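Local coordinates for beta-glucanase (Bacteroides thetaiotaomicron, PDB 6EUG), which probably hydrolyses beta-1,3-galactosidic bonds in arabinogalactan, its family 43 glycoside hydrolase part being the piece deposited here, at residues W188-V202 with G251-E263. Residues are numbered along the deposited sequence; the frame is centred on the assembly and turned at random. Where two conformers were deposited one is given.
Sequences WTPKWYEAIAKGMFV and GKYIRIFPGGHNE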
loop_
_atom_site.group_PDB
_atom_site.type_symbol
_atom_site.label_atom_id
_atom_site.label_comp_id
_atom_site.label_asym_id
_atom_site.label_seq_id
_atom_site.Cartn_x
_atom_site.Cartn_y
_atom_site.Cartn_z
ATOM N N TRP A 188 -4.278 -22.383 -12.139
ATOM C CA TRP A 188 -3.779 -23.235 -11.046
ATOM C C TRP A 188 -3.418 -24.653 -11.471
ATOM O O TRP A 188 -3.182 -25.508 -10.607
ATOM C CB TRP A 188 -4.686 -23.212 -9.773
ATOM C CG TRP A 188 -4.862 -21.793 -9.248
ATOM C CD1 TRP A 188 -5.992 -21.042 -9.296
ATOM C CD2 TRP A 188 -3.865 -20.973 -8.616
ATOM N NE1 TRP A 188 -5.763 -19.802 -8.759
ATOM C CE2 TRP A 188 -4.465 -19.728 -8.338
ATOM C CE3 TRP A 188 -2.519 -21.157 -8.291
ATOM C CZ2 TRP A 188 -3.781 -18.693 -7.729
ATOM C CZ3 TRP A 188 -1.834 -20.122 -7.665
ATOM C CH2 TRP A 188 -2.462 -18.906 -7.404
ATOM N N THR A 189 -3.343 -24.914 -12.787
ATOM C CA THR A 189 -2.718 -26.148 -13.261
ATOM C C THR A 189 -1.187 -26.023 -13.072
ATOM O O THR A 189 -0.664 -24.908 -12.963
ATOM C CB THR A 189 -2.984 -26.425 -14.745
ATOM O OG1 THR A 189 -2.367 -25.419 -15.565
ATOM C CG2 THR A 189 -4.505 -26.501 -15.048
ATOM N N PRO A 190 -0.470 -27.166 -13.055
ATOM C CA PRO A 190 0.984 -27.034 -12.925
ATOM C C PRO A 190 1.622 -26.224 -14.041
ATOM O O PRO A 190 2.549 -25.424 -13.776
ATOM C CB PRO A 190 1.490 -28.493 -12.954
ATOM C CG PRO A 190 0.322 -29.337 -12.633
ATOM C CD PRO A 190 -0.931 -28.559 -12.855
ATOM N N LYS A 191 1.174 -26.424 -15.284
ATOM C CA LYS A 191 1.744 -25.668 -16.388
ATOM C C LYS A 191 1.394 -24.178 -16.305
ATOM O O LYS A 191 2.233 -23.317 -16.648
ATOM C CB LYS A 191 1.392 -26.266 -17.769
ATOM C CG LYS A 191 -0.074 -26.170 -18.189
ATOM C CD LYS A 191 -0.382 -26.754 -19.576
ATOM C CE LYS A 191 -1.822 -26.412 -19.960
ATOM N NZ LYS A 191 -2.217 -26.753 -21.369
ATOM N N TRP A 192 0.188 -23.853 -15.866
ATOM C CA TRP A 192 -0.176 -22.407 -15.700
ATOM C C TRP A 192 0.710 -21.714 -14.641
ATOM O O TRP A 192 1.216 -20.598 -14.862
ATOM C CB TRP A 192 -1.654 -22.274 -15.338
ATOM C CG TRP A 192 -2.171 -20.864 -15.070
ATOM C CD1 TRP A 192 -2.737 -20.055 -15.964
ATOM C CD2 TRP A 192 -2.186 -20.155 -13.810
ATOM N NE1 TRP A 192 -3.104 -18.869 -15.388
ATOM C CE2 TRP A 192 -2.789 -18.902 -14.055
ATOM C CE3 TRP A 192 -1.759 -20.458 -12.517
ATOM C CZ2 TRP A 192 -2.972 -17.943 -13.054
ATOM C CZ3 TRP A 192 -1.953 -19.523 -11.515
ATOM C CH2 TRP A 192 -2.569 -18.267 -11.792
ATOM N N TYR A 193 0.888 -22.369 -13.492
ATOM C CA TYR A 193 1.684 -21.784 -12.394
ATOM C C TYR A 193 3.143 -21.520 -12.842
ATOM O O TYR A 193 3.682 -20.431 -12.624
ATOM C CB TYR A 193 1.628 -22.659 -11.135
ATOM C CG TYR A 193 2.368 -22.040 -9.969
ATOM C CD1 TYR A 193 3.762 -22.194 -9.838
ATOM C CD2 TYR A 193 1.704 -21.266 -9.032
ATOM C CE1 TYR A 193 4.467 -21.572 -8.804
ATOM C CE2 TYR A 193 2.395 -20.652 -7.987
ATOM C CZ TYR A 193 3.773 -20.804 -7.873
ATOM O OH TYR A 193 4.418 -20.206 -6.832
ATOM N N GLU A 194 3.758 -22.502 -13.509
ATOM C CA GLU A 194 5.110 -22.323 -14.055
ATOM C C GLU A 194 5.126 -21.116 -15.026
ATOM O O GLU A 194 6.048 -20.289 -15.011
ATOM C CB GLU A 194 5.580 -23.625 -14.757
ATOM C CG GLU A 194 6.943 -23.478 -15.432
ATOM C CD GLU A 194 7.310 -24.557 -16.434
ATOM O OE1 GLU A 194 6.442 -25.254 -17.011
ATOM O OE2 GLU A 194 8.506 -24.645 -16.694
ATOM N N ALA A 195 4.096 -21.029 -15.877
ATOM C CA ALA A 195 4.041 -19.933 -16.874
ATOM C C ALA A 195 3.956 -18.551 -16.173
ATOM O O ALA A 195 4.672 -17.605 -16.526
ATOM C CB ALA A 195 2.887 -20.128 -17.852
ATOM N N ILE A 196 3.142 -18.467 -15.132
ATOM C CA ILE A 196 3.048 -17.234 -14.343
ATOM C C ILE A 196 4.420 -16.901 -13.736
ATOM O O ILE A 196 4.865 -15.761 -13.813
ATOM C CB ILE A 196 1.985 -17.366 -13.236
ATOM C CG1 ILE A 196 0.586 -17.499 -13.880
ATOM C CG2 ILE A 196 2.080 -16.223 -12.238
ATOM C CD1 ILE A 196 0.103 -16.255 -14.622
ATOM N N ALA A 197 5.078 -17.909 -13.155
ATOM C CA ALA A 197 6.371 -17.720 -12.513
ATOM C C ALA A 197 7.417 -17.162 -13.494
ATOM O O ALA A 197 8.226 -16.295 -13.124
ATOM C CB ALA A 197 6.834 -19.010 -11.864
ATOM N N LYS A 198 7.382 -17.657 -14.735
ATOM C CA LYS A 198 8.289 -17.228 -15.802
ATOM C C LYS A 198 7.886 -15.983 -16.558
ATOM O O LYS A 198 8.589 -15.546 -17.485
ATOM C CB LYS A 198 8.537 -18.399 -16.774
ATOM C CG LYS A 198 9.297 -19.560 -16.122
ATOM C CD LYS A 198 9.549 -20.729 -17.097
ATOM C CE LYS A 198 10.705 -21.675 -16.717
ATOM N NZ LYS A 198 10.509 -22.554 -15.526
ATOM N N GLY A 199 6.748 -15.408 -16.211
ATOM C CA GLY A 199 6.356 -14.083 -16.737
ATOM C C GLY A 199 5.274 -13.952 -17.797
ATOM O O GLY A 199 5.169 -12.899 -18.474
ATOM N N MET A 200 4.425 -14.945 -17.900
ATOM C CA MET A 200 3.344 -14.943 -18.871
ATOM C C MET A 200 2.476 -13.688 -18.788
ATOM O O MET A 200 2.142 -13.107 -19.802
ATOM C CB MET A 200 2.489 -16.208 -18.697
ATOM C CG MET A 200 1.279 -16.294 -19.620
ATOM S SD MET A 200 0.440 -17.906 -19.671
ATOM C CE MET A 200 -0.230 -17.996 -18.019
ATOM N N PHE A 201 2.100 -13.296 -17.576
ATOM C CA PHE A 201 1.250 -12.069 -17.439
ATOM C C PHE A 201 2.027 -10.765 -17.588
ATOM O O PHE A 201 1.427 -9.700 -17.923
ATOM C CB PHE A 201 0.406 -12.103 -16.127
ATOM C CG PHE A 201 -0.797 -13.058 -16.150
ATOM C CD1 PHE A 201 -1.187 -13.787 -17.285
ATOM C CD2 PHE A 201 -1.547 -13.223 -14.995
ATOM C CE1 PHE A 201 -2.299 -14.645 -17.234
ATOM C CE2 PHE A 201 -2.653 -14.067 -14.941
ATOM C CZ PHE A 201 -3.030 -14.776 -16.058
ATOM N N VAL A 202 3.337 -10.788 -17.335
ATOM C CA VAL A 202 4.166 -9.643 -17.690
ATOM C C VAL A 202 4.105 -9.380 -19.214
ATOM O O VAL A 202 3.858 -8.232 -19.652
ATOM C CB VAL A 202 5.642 -9.820 -17.248
ATOM C CG1 VAL A 202 6.496 -8.630 -17.683
ATOM C CG2 VAL A 202 5.758 -10.008 -15.728
ATOM N N GLY A 251 10.956 3.572 -15.602
ATOM C CA GLY A 251 11.127 2.361 -16.403
ATOM C C GLY A 251 11.921 1.263 -15.728
ATOM O O GLY A 251 11.929 0.117 -16.209
ATOM N N LYS A 252 12.588 1.595 -14.618
ATOM C CA LYS A 252 13.407 0.634 -13.891
ATOM C C LYS A 252 12.528 0.003 -12.805
ATOM O O LYS A 252 11.970 0.728 -11.953
ATOM C CB LYS A 252 14.632 1.334 -13.276
ATOM C CG LYS A 252 15.609 0.412 -12.579
ATOM C CD LYS A 252 16.644 1.140 -11.733
ATOM C CE LYS A 252 17.534 2.047 -12.534
ATOM N NZ LYS A 252 18.770 2.340 -11.736
ATOM N N TYR A 253 12.369 -1.320 -12.864
ATOM C CA TYR A 253 11.558 -2.060 -11.887
ATOM C C TYR A 253 11.953 -3.519 -11.802
ATOM O O TYR A 253 12.538 -4.046 -12.756
ATOM C CB TYR A 253 10.054 -1.975 -12.175
ATOM C CG TYR A 253 9.463 -2.758 -13.362
ATOM C CD1 TYR A 253 9.676 -2.346 -14.676
ATOM C CD2 TYR A 253 8.619 -3.883 -13.152
ATOM C CE1 TYR A 253 9.102 -3.023 -15.749
ATOM C CE2 TYR A 253 8.039 -4.573 -14.215
ATOM C CZ TYR A 253 8.266 -4.146 -15.520
ATOM O OH TYR A 253 7.677 -4.845 -16.576
ATOM N N ILE A 254 11.583 -4.159 -10.677
ATOM C CA ILE A 254 11.756 -5.614 -10.485
ATOM C C ILE A 254 10.395 -6.287 -10.162
ATOM O O ILE A 254 9.423 -5.617 -9.763
ATOM C CB ILE A 254 12.817 -5.976 -9.415
ATOM C CG1 ILE A 254 12.401 -5.530 -7.987
ATOM C CG2 ILE A 254 14.170 -5.431 -9.842
ATOM C CD1 ILE A 254 13.226 -6.097 -6.841
ATOM N N ARG A 255 10.357 -7.608 -10.302
ATOM C CA ARG A 255 9.206 -8.419 -9.906
ATOM C C ARG A 255 9.698 -9.496 -8.919
ATOM O O ARG A 255 10.773 -10.089 -9.111
ATOM C CB ARG A 255 8.495 -9.013 -11.144
ATOM C CG ARG A 255 9.250 -10.077 -11.933
ATOM C CD ARG A 255 8.526 -10.461 -13.222
ATOM N NE ARG A 255 7.333 -11.302 -13.032
ATOM C CZ ARG A 255 7.297 -12.633 -13.083
ATOM N NH1 ARG A 255 8.391 -13.345 -13.309
ATOM N NH2 ARG A 255 6.117 -13.252 -12.950
ATOM N N ILE A 256 8.933 -9.723 -7.855
ATOM C CA ILE A 256 9.329 -10.638 -6.791
ATOM C C ILE A 256 8.155 -11.500 -6.338
ATOM O O ILE A 256 6.973 -11.116 -6.449
ATOM C CB ILE A 256 9.965 -9.916 -5.568
ATOM C CG1 ILE A 256 9.011 -8.830 -4.994
ATOM C CG2 ILE A 256 11.320 -9.303 -5.943
ATOM C CD1 ILE A 256 9.488 -8.232 -3.675
ATOM N N PHE A 257 8.481 -12.694 -5.850
ATOM C CA PHE A 257 7.466 -13.666 -5.388
ATOM C C PHE A 257 6.359 -13.937 -6.382
ATOM O O PHE A 257 5.163 -13.855 -6.035
ATOM C CB PHE A 257 6.921 -13.335 -3.951
ATOM C CG PHE A 257 8.025 -13.154 -2.954
ATOM C CD1 PHE A 257 8.736 -14.277 -2.526
ATOM C CD2 PHE A 257 8.416 -11.885 -2.517
ATOM C CE1 PHE A 257 9.838 -14.140 -1.691
ATOM C CE2 PHE A 257 9.516 -11.749 -1.675
ATOM C CZ PHE A 257 10.233 -12.894 -1.276
ATOM N N PRO A 258 6.730 -14.306 -7.628
ATOM C CA PRO A 258 5.684 -14.575 -8.596
ATOM C C PRO A 258 4.791 -15.768 -8.253
ATOM O O PRO A 258 5.270 -16.877 -7.958
ATOM C CB PRO A 258 6.439 -14.767 -9.907
ATOM C CG PRO A 258 7.838 -15.126 -9.518
ATOM C CD PRO A 258 8.074 -14.429 -8.202
ATOM N N GLY A 259 3.490 -15.533 -8.314
ATOM C CA GLY A 259 2.517 -16.517 -7.897
ATOM C C GLY A 259 2.242 -16.575 -6.397
ATOM O O GLY A 259 1.393 -17.361 -5.959
ATOM N N GLY A 260 2.941 -15.756 -5.614
ATOM C CA GLY A 260 2.798 -15.744 -4.150
ATOM C C GLY A 260 1.565 -15.067 -3.548
ATOM O O GLY A 260 1.276 -15.251 -2.341
ATOM N N HIS A 261 0.851 -14.270 -4.354
ATOM C CA HIS A 261 -0.391 -13.607 -3.923
ATOM C C HIS A 261 -0.178 -12.712 -2.669
ATOM O O HIS A 261 -1.017 -12.671 -1.761
ATOM C CB HIS A 261 -1.480 -14.682 -3.632
ATOM C CG HIS A 261 -2.632 -14.688 -4.580
ATOM N ND1 HIS A 261 -3.456 -15.788 -4.721
ATOM C CD2 HIS A 261 -3.136 -13.728 -5.386
ATOM C CE1 HIS A 261 -4.399 -15.507 -5.602
ATOM N NE2 HIS A 261 -4.237 -14.256 -6.005
ATOM N N ASN A 262 0.951 -12.007 -2.614
ATOM C CA ASN A 262 1.197 -11.020 -1.566
ATOM C C ASN A 262 0.447 -9.709 -1.868
ATOM O O ASN A 262 0.462 -9.228 -3.004
ATOM C CB ASN A 262 2.705 -10.730 -1.451
ATOM C CG ASN A 262 3.478 -11.903 -0.866
ATOM O OD1 ASN A 262 3.468 -12.138 0.391
ATOM N ND2 ASN A 262 4.143 -12.658 -1.743
ATOM N N GLU A 263 -0.123 -9.140 -0.800
ATOM C CA GLU A 263 -1.027 -7.985 -0.875
ATOM C C GLU A 263 -0.752 -6.993 0.259
ATOM O O GLU A 263 0.114 -7.236 1.090
ATOM C CB GLU A 263 -2.494 -8.473 -0.818
ATOM C CG GLU A 263 -2.820 -9.691 -1.687
ATOM C CD GLU A 263 -2.510 -9.559 -3.185
ATOM O OE1 GLU A 263 -2.561 -8.461 -3.773
ATOM O OE2 GLU A 263 -2.215 -10.600 -3.805
#
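The side chain of R255 leaves strand 252-256 and runs to the C-terminal end of helix 190-197. CB points toward the helix, and CD packs against V202 CG2 at 3.8 Å; a bend about CG-CD (chi3 -74°) brings NE to 3.4 Å from V202 CG2 and points the guanidinium at the helix end, where each terminal nitrogen takes one carbonyl. R255 NH1 donates to A197 O over 3.0 Å, nearly straight at 172°, although the donor stands above the carbonyl plane. R255 NH2 reaches I196 O at 2.9 Å along a more bent path (139°) and also forms a salt bridge with E232. I196 O is thus gripped twice, since G199 N donates to it in the Schellman motif ending the helix; G199 CA covers one guanidinium face. Beyond the strand, P258 CB rests 3.9 Å from A197 CA, and the Y193 ring turns an edge to G259 O in the type II turn F257-G260. W188 CZ2 meets H261 CE1 at 3.9 Å, the two rings meeting obliquely. Helix 190-197 thereby lies beside the outermost strand 252-256 of a four-stranded blade in the five-bladed beta-propeller characteristic of family 43, with the side chain of H261 about 9 Å from bound glucoimidazole.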